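Long-range contacts in ERPP protein (PDB 4BOB), which probably binds the complement regulator factor H as an outer surface lipoprotein of the Lyme disease spirochaete Borrelia burgdorferi: residues F35-K40 with L54-E59; T75-K80 with F97-Y102; N113-K118 with L136-N141. All blocks are in the same frame, centred on the assembly; numbering follows the deposited sequence.

Contact 1. Residues F35-K40 with L54-E59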
loop_
_atom_site.group_PDB
_atom_site.type_symbol
_atom_site.label_atom_id
_atom_site.label_comp_id
_atom_site.label_asym_id
_atom_site.label_seq_id
_atom_site.Cartn_x
_atom_site.Cartn_y
_atom_site.Cartn_z
ATOM N N PHE A 35 6.005 3.441 11.384
ATOM C CA PHE A 35 6.075 2.015 11.620
ATOM C C PHE A 35 6.216 1.224 10.308
ATOM O O PHE A 35 6.148 1.776 9.200
ATOM C CB PHE A 35 4.871 1.564 12.445
ATOM C CG PHE A 35 3.579 1.568 11.691
ATOM C CD1 PHE A 35 2.845 2.730 11.551
ATOM C CD2 PHE A 35 3.099 0.402 11.120
ATOM C CE1 PHE A 35 1.656 2.732 10.851
ATOM C CE2 PHE A 35 1.907 0.390 10.434
ATOM C CZ PHE A 35 1.178 1.557 10.306
ATOM N N THR A 36 6.443 -0.071 10.458
ATOM C CA THR A 36 6.707 -0.946 9.335
ATOM C C THR A 36 5.723 -2.080 9.426
ATOM O O THR A 36 5.215 -2.393 10.515
ATOM C CB THR A 36 8.150 -1.490 9.362
ATOM O OG1 THR A 36 9.041 -0.446 9.760
ATOM C CG2 THR A 36 8.583 -1.932 8.001
ATOM N N VAL A 37 5.434 -2.659 8.264
ATOM C CA VAL A 37 4.544 -3.822 8.155
ATOM C C VAL A 37 4.905 -4.593 6.871
ATOM O O VAL A 37 5.296 -3.999 5.865
ATOM C CB VAL A 37 3.035 -3.409 8.225
ATOM C CG1 VAL A 37 2.746 -2.181 7.362
ATOM C CG2 VAL A 37 2.119 -4.577 7.867
ATOM N N LYS A 38 4.809 -5.916 6.938
ATOM C CA LYS A 38 5.125 -6.777 5.805
ATOM C C LYS A 38 4.153 -6.531 4.647
ATOM O O LYS A 38 2.954 -6.395 4.861
ATOM C CB LYS A 38 5.062 -8.276 6.220
ATOM C CG LYS A 38 6.337 -8.839 6.851
ATOM C CD LYS A 38 7.373 -9.176 5.773
ATOM C CE LYS A 38 8.757 -9.463 6.340
ATOM N NZ LYS A 38 9.796 -9.430 5.275
ATOM N N ILE A 39 4.683 -6.474 3.427
ATOM C CA ILE A 39 3.850 -6.445 2.227
ATOM C C ILE A 39 4.172 -7.627 1.325
ATOM O O ILE A 39 5.326 -8.026 1.202
ATOM C CB ILE A 39 3.929 -5.097 1.438
ATOM C CG1 ILE A 39 3.042 -5.163 0.179
ATOM C CG2 ILE A 39 5.368 -4.697 1.116
ATOM C CD1 ILE A 39 2.347 -3.868 -0.160
ATOM N N LYS A 40 3.106 -8.172 0.734
ATOM C CA LYS A 40 3.166 -9.203 -0.296
ATOM C C LYS A 40 2.672 -8.744 -1.676
ATOM O O LYS A 40 1.855 -7.828 -1.784
ATOM C CB LYS A 40 2.246 -10.340 0.110
ATOM C CG LYS A 40 2.584 -11.023 1.406
ATOM C CD LYS A 40 1.463 -11.976 1.749
ATOM C CE LYS A 40 1.830 -12.849 2.935
ATOM N NZ LYS A 40 2.574 -14.063 2.491
ATOM N N LEU A 54 7.118 -2.368 4.325
ATOM C CA LEU A 54 6.604 -1.069 3.927
ATOM C C LEU A 54 6.664 -0.131 5.122
ATOM O O LEU A 54 6.112 -0.440 6.188
ATOM C CB LEU A 54 5.155 -1.207 3.449
ATOM C CG LEU A 54 4.469 0.008 2.808
ATOM C CD1 LEU A 54 4.877 0.182 1.356
ATOM C CD2 LEU A 54 2.957 -0.148 2.883
ATOM N N VAL A 55 7.317 1.015 4.922
ATOM C CA VAL A 55 7.625 1.967 5.986
ATOM C C VAL A 55 6.645 3.137 5.947
ATOM O O VAL A 55 6.806 4.087 5.152
ATOM C CB VAL A 55 9.074 2.492 5.856
ATOM C CG1 VAL A 55 9.339 3.636 6.834
ATOM C CG2 VAL A 55 10.074 1.362 6.086
ATOM N N VAL A 56 5.632 3.075 6.810
ATOM C CA VAL A 56 4.585 4.087 6.788
ATOM C C VAL A 56 4.983 5.199 7.760
ATOM O O VAL A 56 5.286 4.946 8.938
ATOM C CB VAL A 56 3.181 3.501 7.088
ATOM C CG1 VAL A 56 2.104 4.451 6.583
ATOM C CG2 VAL A 56 3.003 2.146 6.414
ATOM N N ARG A 57 5.004 6.421 7.234
ATOM C CA ARG A 57 5.507 7.591 7.944
ATOM C C ARG A 57 4.447 8.699 7.892
ATOM O O ARG A 57 3.804 8.918 6.863
ATOM C CB ARG A 57 6.825 8.064 7.303
ATOM C CG ARG A 57 7.632 9.083 8.120
ATOM C CD ARG A 57 8.392 10.052 7.224
ATOM N NE ARG A 57 9.200 9.357 6.214
ATOM C CZ ARG A 57 9.407 9.789 4.964
ATOM N NH1 ARG A 57 8.853 10.925 4.525
ATOM N NH2 ARG A 57 10.166 9.070 4.130
ATOM N N LYS A 58 4.299 9.397 9.014
ATOM C CA LYS A 58 3.250 10.381 9.221
ATOM C C LYS A 58 3.810 11.809 9.167
ATOM O O LYS A 58 4.604 12.186 10.027
ATOM C CB LYS A 58 2.610 10.104 10.582
ATOM C CG LYS A 58 1.678 11.182 11.104
ATOM C CD LYS A 58 0.666 11.625 10.064
ATOM C CE LYS A 58 -0.211 12.719 10.613
ATOM N NZ LYS A 58 -0.923 13.381 9.499
ATOM N N GLU A 59 3.377 12.597 8.174
ATOM C CA GLU A 59 3.902 13.965 7.933
ATOM C C GLU A 59 3.030 15.064 8.543
ATOM O O GLU A 59 1.828 14.876 8.766
ATOM C CB GLU A 59 3.955 14.326 6.429
ATOM C CG GLU A 59 4.308 13.253 5.425
ATOM C CD GLU A 59 5.799 13.131 5.194
ATOM O OE1 GLU A 59 6.493 12.658 6.138
ATOM O OE2 GLU A 59 6.264 13.489 4.068
#

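Contact 2. Residues T75-K80 with F97-Y102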
loop_
_atom_site.group_PDB
_atom_site.type_symbol
_atom_site.label_atom_id
_atom_site.label_comp_id
_atom_site.label_asym_id
_atom_site.label_seq_id
_atom_site.Cartn_x
_atom_site.Cartn_y
_atom_site.Cartn_z
ATOM N N THR A 75 9.977 5.521 -2.510
ATOM C CA THR A 75 8.563 5.838 -2.195
ATOM C C THR A 75 7.536 5.042 -3.023
ATOM O O THR A 75 7.615 4.933 -4.262
ATOM C CB THR A 75 8.277 7.372 -2.299
ATOM O OG1 THR A 75 8.797 8.025 -1.129
ATOM C CG2 THR A 75 6.766 7.677 -2.408
ATOM N N PHE A 76 6.539 4.549 -2.298
ATOM C CA PHE A 76 5.543 3.611 -2.804
ATOM C C PHE A 76 4.270 4.377 -3.202
ATOM O O PHE A 76 3.907 4.416 -4.375
ATOM C CB PHE A 76 5.277 2.567 -1.706
ATOM C CG PHE A 76 4.330 1.488 -2.109
ATOM C CD1 PHE A 76 4.627 0.659 -3.190
ATOM C CD2 PHE A 76 3.148 1.290 -1.414
ATOM C CE1 PHE A 76 3.761 -0.360 -3.568
ATOM C CE2 PHE A 76 2.277 0.276 -1.783
ATOM C CZ PHE A 76 2.590 -0.556 -2.857
ATOM N N PHE A 77 3.610 4.991 -2.221
ATOM C CA PHE A 77 2.536 5.962 -2.480
ATOM C C PHE A 77 2.394 6.889 -1.280
ATOM O O PHE A 77 2.737 6.503 -0.158
ATOM C CB PHE A 77 1.181 5.305 -2.772
ATOM C CG PHE A 77 0.536 4.646 -1.567
ATOM C CD1 PHE A 77 0.039 5.399 -0.503
ATOM C CD2 PHE A 77 0.394 3.258 -1.514
ATOM C CE1 PHE A 77 -0.557 4.766 0.582
ATOM C CE2 PHE A 77 -0.204 2.641 -0.432
ATOM C CZ PHE A 77 -0.669 3.387 0.612
ATOM N N SER A 78 1.867 8.085 -1.545
ATOM C CA SER A 78 1.645 9.127 -0.548
ATOM C C SER A 78 0.272 9.790 -0.746
ATOM O O SER A 78 -0.387 9.605 -1.763
ATOM C CB SER A 78 2.730 10.191 -0.654
ATOM O OG SER A 78 2.555 10.968 -1.843
ATOM N N LEU A 79 -0.129 10.589 0.236
ATOM C CA LEU A 79 -1.481 11.166 0.302
ATOM C C LEU A 79 -1.462 12.282 1.339
ATOM O O LEU A 79 -0.717 12.187 2.306
ATOM C CB LEU A 79 -2.462 10.082 0.703
ATOM C CG LEU A 79 -2.185 9.529 2.101
ATOM C CD1 LEU A 79 -3.212 10.079 3.086
ATOM C CD2 LEU A 79 -2.151 8.000 2.135
ATOM N N LYS A 80 -2.265 13.326 1.148
ATOM C CA LYS A 80 -2.260 14.478 2.076
ATOM C C LYS A 80 -3.278 14.329 3.228
ATOM O O LYS A 80 -4.043 13.352 3.250
ATOM C CB LYS A 80 -2.550 15.750 1.307
ATOM C CG LYS A 80 -1.683 15.989 0.074
ATOM C CD LYS A 80 -2.587 16.514 -1.039
ATOM C CE LYS A 80 -1.842 17.165 -2.186
ATOM N NZ LYS A 80 -2.787 17.389 -3.324
ATOM N N PHE A 97 -9.037 5.344 -0.873
ATOM C CA PHE A 97 -8.438 6.682 -0.611
ATOM C C PHE A 97 -7.714 7.231 -1.856
ATOM O O PHE A 97 -7.257 6.455 -2.724
ATOM C CB PHE A 97 -7.481 6.656 0.609
ATOM C CG PHE A 97 -6.378 5.631 0.515
ATOM C CD1 PHE A 97 -6.605 4.302 0.882
ATOM C CD2 PHE A 97 -5.085 5.995 0.075
ATOM C CE1 PHE A 97 -5.571 3.357 0.792
ATOM C CE2 PHE A 97 -4.055 5.056 -0.008
ATOM C CZ PHE A 97 -4.301 3.743 0.355
ATOM N N LYS A 98 -7.621 8.562 -1.951
ATOM C CA LYS A 98 -6.868 9.226 -3.021
ATOM C C LYS A 98 -5.411 9.576 -2.643
ATOM O O LYS A 98 -5.157 10.400 -1.764
ATOM C CB LYS A 98 -7.596 10.491 -3.474
ATOM C CG LYS A 98 -6.973 11.144 -4.706
ATOM C CD LYS A 98 -7.187 12.655 -4.752
ATOM C CE LYS A 98 -8.639 13.040 -5.025
ATOM N NZ LYS A 98 -9.098 12.674 -6.420
ATOM N N THR A 99 -4.462 8.964 -3.347
ATOM C CA THR A 99 -3.021 9.242 -3.171
ATOM C C THR A 99 -2.611 10.601 -3.761
ATOM O O THR A 99 -3.179 11.024 -4.760
ATOM C CB THR A 99 -2.146 8.208 -3.925
ATOM O OG1 THR A 99 -2.344 8.350 -5.342
ATOM C CG2 THR A 99 -2.471 6.789 -3.525
ATOM N N SER A 100 -1.605 11.269 -3.190
ATOM C CA SER A 100 -0.999 12.415 -3.885
ATOM C C SER A 100 -0.284 11.839 -5.091
ATOM O O SER A 100 -0.617 12.158 -6.209
ATOM C CB SER A 100 -0.006 13.223 -3.014
ATOM O OG SER A 100 1.012 12.393 -2.469
ATOM N N LEU A 101 0.686 10.972 -4.833
ATOM C CA LEU A 101 1.410 10.264 -5.879
ATOM C C LEU A 101 1.444 8.746 -5.594
ATOM O O LEU A 101 1.598 8.356 -4.430
ATOM C CB LEU A 101 2.824 10.851 -5.998
ATOM C CG LEU A 101 2.929 11.838 -7.163
ATOM C CD1 LEU A 101 3.939 12.947 -6.925
ATOM C CD2 LEU A 101 3.271 11.054 -8.420
ATOM N N TYR A 102 1.230 7.926 -6.640
ATOM C CA TYR A 102 1.492 6.485 -6.590
ATOM C C TYR A 102 2.494 6.087 -7.659
ATOM O O TYR A 102 2.218 6.236 -8.846
ATOM C CB TYR A 102 0.218 5.644 -6.793
ATOM C CG TYR A 102 0.417 4.097 -6.787
ATOM C CD1 TYR A 102 1.075 3.422 -7.832
ATOM C CD2 TYR A 102 -0.080 3.323 -5.753
ATOM C CE1 TYR A 102 1.225 2.036 -7.827
ATOM C CE2 TYR A 102 0.064 1.932 -5.742
ATOM C CZ TYR A 102 0.714 1.278 -6.773
ATOM O OH TYR A 102 0.872 -0.116 -6.734
#

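Contact 3. Residues N113-K118 with L136-N141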
loop_
_atom_site.group_PDB
_atom_site.type_symbol
_atom_site.label_atom_id
_atom_site.label_comp_id
_atom_site.label_asym_id
_atom_site.label_seq_id
_atom_site.Cartn_x
_atom_site.Cartn_y
_atom_site.Cartn_z
ATOM N N ASN A 113 7.626 7.646 -13.123
ATOM C CA ASN A 113 7.119 9.008 -12.885
ATOM C C ASN A 113 5.953 9.182 -11.890
ATOM O O ASN A 113 5.623 10.314 -11.544
ATOM C CB ASN A 113 6.800 9.644 -14.233
ATOM C CG ASN A 113 8.017 9.672 -15.142
ATOM O OD1 ASN A 113 7.986 9.239 -16.302
ATOM N ND2 ASN A 113 9.121 10.143 -14.597
ATOM N N GLY A 114 5.363 8.096 -11.397
ATOM C CA GLY A 114 4.260 8.230 -10.442
ATOM C C GLY A 114 3.009 8.818 -11.076
ATOM O O GLY A 114 3.103 9.491 -12.097
ATOM N N ILE A 115 1.835 8.553 -10.492
ATOM C CA ILE A 115 0.577 9.190 -10.951
ATOM C C ILE A 115 -0.374 9.790 -9.872
ATOM O O ILE A 115 -0.765 9.160 -8.889
ATOM C CB ILE A 115 -0.195 8.257 -11.873
ATOM C CG1 ILE A 115 -0.175 6.826 -11.324
ATOM C CG2 ILE A 115 0.445 8.280 -13.256
ATOM C CD1 ILE A 115 -1.128 5.880 -12.045
ATOM N N GLN A 116 -0.762 11.028 -10.121
ATOM C CA GLN A 116 -1.499 11.818 -9.154
ATOM C C GLN A 116 -2.932 11.316 -9.037
ATOM O O GLN A 116 -3.535 10.870 -10.022
ATOM C CB GLN A 116 -1.471 13.334 -9.487
ATOM C CG GLN A 116 -0.120 13.820 -9.993
ATOM C CD GLN A 116 0.285 15.189 -9.463
ATOM O OE1 GLN A 116 -0.430 16.192 -9.649
ATOM N NE2 GLN A 116 1.455 15.247 -8.810
ATOM N N ASN A 117 -3.422 11.369 -7.794
ATOM C CA ASN A 117 -4.782 11.060 -7.429
ATOM C C ASN A 117 -5.215 9.626 -7.756
ATOM O O ASN A 117 -6.426 9.323 -7.796
ATOM C CB ASN A 117 -5.698 12.149 -7.987
ATOM C CG ASN A 117 -5.219 13.555 -7.575
ATOM O OD1 ASN A 117 -4.166 13.680 -6.915
ATOM N ND2 ASN A 117 -5.969 14.613 -7.962
ATOM N N LYS A 118 -4.241 8.716 -7.910
ATOM C CA LYS A 118 -4.598 7.325 -8.136
ATOM C C LYS A 118 -5.421 6.897 -6.933
ATOM O O LYS A 118 -5.045 7.141 -5.778
ATOM C CB LYS A 118 -3.394 6.394 -8.348
ATOM C CG LYS A 118 -3.771 5.136 -9.153
ATOM C CD LYS A 118 -3.152 3.849 -8.603
ATOM C CE LYS A 118 -3.382 2.643 -9.513
ATOM N NZ LYS A 118 -4.797 2.186 -9.600
ATOM N N LEU A 136 -5.296 -3.489 -5.692
ATOM C CA LEU A 136 -4.609 -3.487 -7.001
ATOM C C LEU A 136 -3.650 -2.288 -7.194
ATOM O O LEU A 136 -3.925 -1.154 -6.755
ATOM C CB LEU A 136 -5.634 -3.475 -8.136
ATOM C CG LEU A 136 -6.609 -4.657 -8.108
ATOM C CD1 LEU A 136 -7.748 -4.480 -9.110
ATOM C CD2 LEU A 136 -5.869 -5.972 -8.336
ATOM N N GLY A 137 -2.524 -2.545 -7.852
ATOM C CA GLY A 137 -1.581 -1.494 -8.192
ATOM C C GLY A 137 -1.876 -0.987 -9.591
ATOM O O GLY A 137 -3.038 -0.939 -10.021
ATOM N N ASP A 138 -0.805 -0.628 -10.297
ATOM C CA ASP A 138 -0.859 -0.209 -11.703
ATOM C C ASP A 138 -0.555 -1.366 -12.677
ATOM O O ASP A 138 0.011 -2.403 -12.307
ATOM C CB ASP A 138 0.120 0.984 -11.933
ATOM C CG ASP A 138 -0.076 1.688 -13.298
ATOM O OD1 ASP A 138 -1.076 1.408 -13.982
ATOM O OD2 ASP A 138 0.764 2.526 -13.707
ATOM N N LYS A 139 -1.010 -1.167 -13.911
ATOM C CA LYS A 139 -0.466 -1.810 -15.130
ATOM C C LYS A 139 1.040 -2.053 -15.259
ATOM O O LYS A 139 1.884 -1.158 -15.091
ATOM C CB LYS A 139 -0.667 -0.886 -16.356
ATOM C CG LYS A 139 -1.741 -1.271 -17.358
ATOM C CD LYS A 139 -2.042 -0.067 -18.266
ATOM C CE LYS A 139 -2.463 -0.436 -19.700
ATOM N NZ LYS A 139 -1.977 0.528 -20.736
ATOM N N ILE A 140 1.339 -3.265 -15.675
ATOM C CA ILE A 140 2.672 -3.790 -15.734
ATOM C C ILE A 140 3.137 -3.748 -17.181
ATOM O O ILE A 140 2.336 -3.912 -18.100
ATOM C CB ILE A 140 2.678 -5.242 -15.209
ATOM C CG1 ILE A 140 2.725 -5.218 -13.679
ATOM C CG2 ILE A 140 3.831 -6.072 -15.789
ATOM C CD1 ILE A 140 2.041 -6.408 -13.045
ATOM N N ASN A 141 4.425 -3.483 -17.368
ATOM C CA ASN A 141 5.157 -4.084 -18.485
ATOM C C ASN A 141 6.649 -4.242 -18.129
ATOM O O ASN A 141 7.027 -4.352 -16.943
ATOM C CB ASN A 141 4.973 -3.277 -19.776
ATOM C CG ASN A 141 4.801 -4.166 -21.000
ATOM O OD1 ASN A 141 4.063 -5.146 -20.973
ATOM N ND2 ASN A 141 5.476 -3.815 -22.085
#

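Contact 1. Residues F35-K40 with L54-E59
The ring of Phe35 leans over Val56, with one of its faces against the branch point of that side chain: CE1 of Phe35 lies 4.1 Å from CB of Val56, and the valine carbon is offset toward the ring's rim. The two side chains run side by side in the same direction. A first torsion of 72° holds CG of Phe35 between its backbone N and carbonyl carbon, which swings the ring back toward the partner strand. On this face, which also carries Val37 and Leu54, the projecting CG1 of Val37 bears on the CG2 branch of Val56 at 4.4 Å. Ile39, farther along, points toward the partner strand and sets its CG2 against CB of Leu54, 4.2 Å away. The opposite face carries a smaller fit, in which CG2 of Thr36 meets CG2 of Val55 at 4.1 Å and also touches the carbonyl oxygen of Leu54. Strands 34-42 and 48-58 form an antiparallel beta hairpin, with segment directions at 148° to each other. Phe35 with Val56 and Val37 with Leu54 are its hydrogen-bonded pairs, flanking the non-hydrogen-bonded pair Thr36 and Val55. Each hydrogen-bonded pair is joined by two bonds: N of Phe35 donates to O of Val56 at 3.0 Å, and N of Leu54 to O of Val37 at 2.9 Å, with a reciprocal bond in each case. Beyond the hairpin, Val37 and Leu54 both pack on Ile154 of strand 149-155, and Val37 also touches Val158 of helix 156-162. The rings of Phe35 and Phe32 meet edge-to-face, and Val56 reaches Ile63 and Thr65 on strand 63-69.

Contact 2. Residues T75-K80 with F97-Y102
Ser78 and the Ser100-Leu101 pair carry the backbone bonds of this contact. N of Ser78 donates to O of Leu101 at 2.9 Å, a nearly straight bond with an N-H...O angle of 162°. O of Ser78 accepts a bond from N of Ser100, but its modelled length of 2.5 Å is doubtful, as is the closeness of the two serine hydroxyls. CA of Phe77 makes a C-H...O contact with O of Leu101 at 3.2 Å.

Aromatic contacts come next. CG of Phe77 lies between its backbone N and carbonyl carbon (chi1 71°), which brings CE1 against CE2 of Phe97. These rings are inclined at 50° with centroids 5.4 Å apart, and the side chains cross at about a right angle. Phe76 and Tyr102 form a second oblique pair, with centroids 5.6 Å apart. Phe97 and Phe87 of helix 84-93 meet edge-to-face.

Aliphatic carbons fill in around the rings. CB of Phe77 lies 3.8 Å from CD2 of Tyr102 and 4.0 Å from CG2 of Thr99, while CD2 of Leu79 reaches CD2 of Phe97 at 4.1 Å. The polar ends of Thr99 and Tyr102 have partners outside the two segments: O of Lys118 and OE1 of Glu108.

Strands 72-79 and 96-98, outermost in the large antiparallel sheet, approach through side chains, and the residues just after 96-98 make the backbone pairing. This is consistent with a barrel-like closure, with Ser100 and Leu101, both facing Ser78, forming a classic beta bulge.

Contact 3. Residues N113-K118 with L136-N141
Lys118 brings the end of its side chain to the backbone of Gly137, the main touch between the two segments. Its CG stands anti to the backbone N (chi1 -155°), which sends the chain across toward residues 136-138. The chain bends at chi2, runs extended through chi3 and turns again at chi4, which leaves CE and NZ of Lys118 both 3.6 Å from O of Gly137. At this distance NZ makes no hydrogen bond to the glycine oxygen, which is bonded by OG1 of Thr149. NZ of Lys118 is 5.8 Å from OD1 of Asp138, too far for a salt bridge, though the opposite charges could attract weakly over that gap.

Ile115 supplies the second, slighter touch. Its CG1 lies between the backbone N and the carbonyl carbon (chi1 42°), and the chain beyond is extended, carrying CD1 to 4.2 Å from OD2 of Asp138. The aspartate, with CG anti to its backbone N, meets the isoleucine tip obliquely, and its carboxylate is held by a bond from N of Ser110 to OD2. The backbone N of Asp138 donates to OE1 of Glu108.

The backbones stay well apart, with the closest CA atoms, those of Lys118 and Asp138, separated by 9.1 Å, and only 122 Å² of surface is buried. Ile115 to Lys118 form a type II beta turn, with Asn117 at its third position in a positive-phi conformation (60°). This turn joins the short, weakly bonded strand 115-116, which pairs with strand 101-102, to strand 119-126. Across from it runs strand 131-139, which lies between strands 119-126 and 149-155 in the large antiparallel sheet.

How the contacts relate
Along the chain from the N terminus the three contacts follow in series, and none nests in or crosses another. Contact 1 closes a 13-residue loop within the first hairpin. Contact 2 spans 16 residues, most of them in helix 84-93, and brings the edge strand 72-79 against the end of strand 96-98 and the short strand 101-102. Contact 3 closes a 17-residue loop built mainly from strands 119-126 and 131-139. Contacts 1 and 2 meet in the interior, where CD1 of Leu54 packs on CD2 of Phe76 at 3.4 Å. Contacts 2 and 3 join through a probable hydrogen bond of 2.9 Å between O of Tyr102 and N of Ile115. Contacts 1 and 3 do not touch.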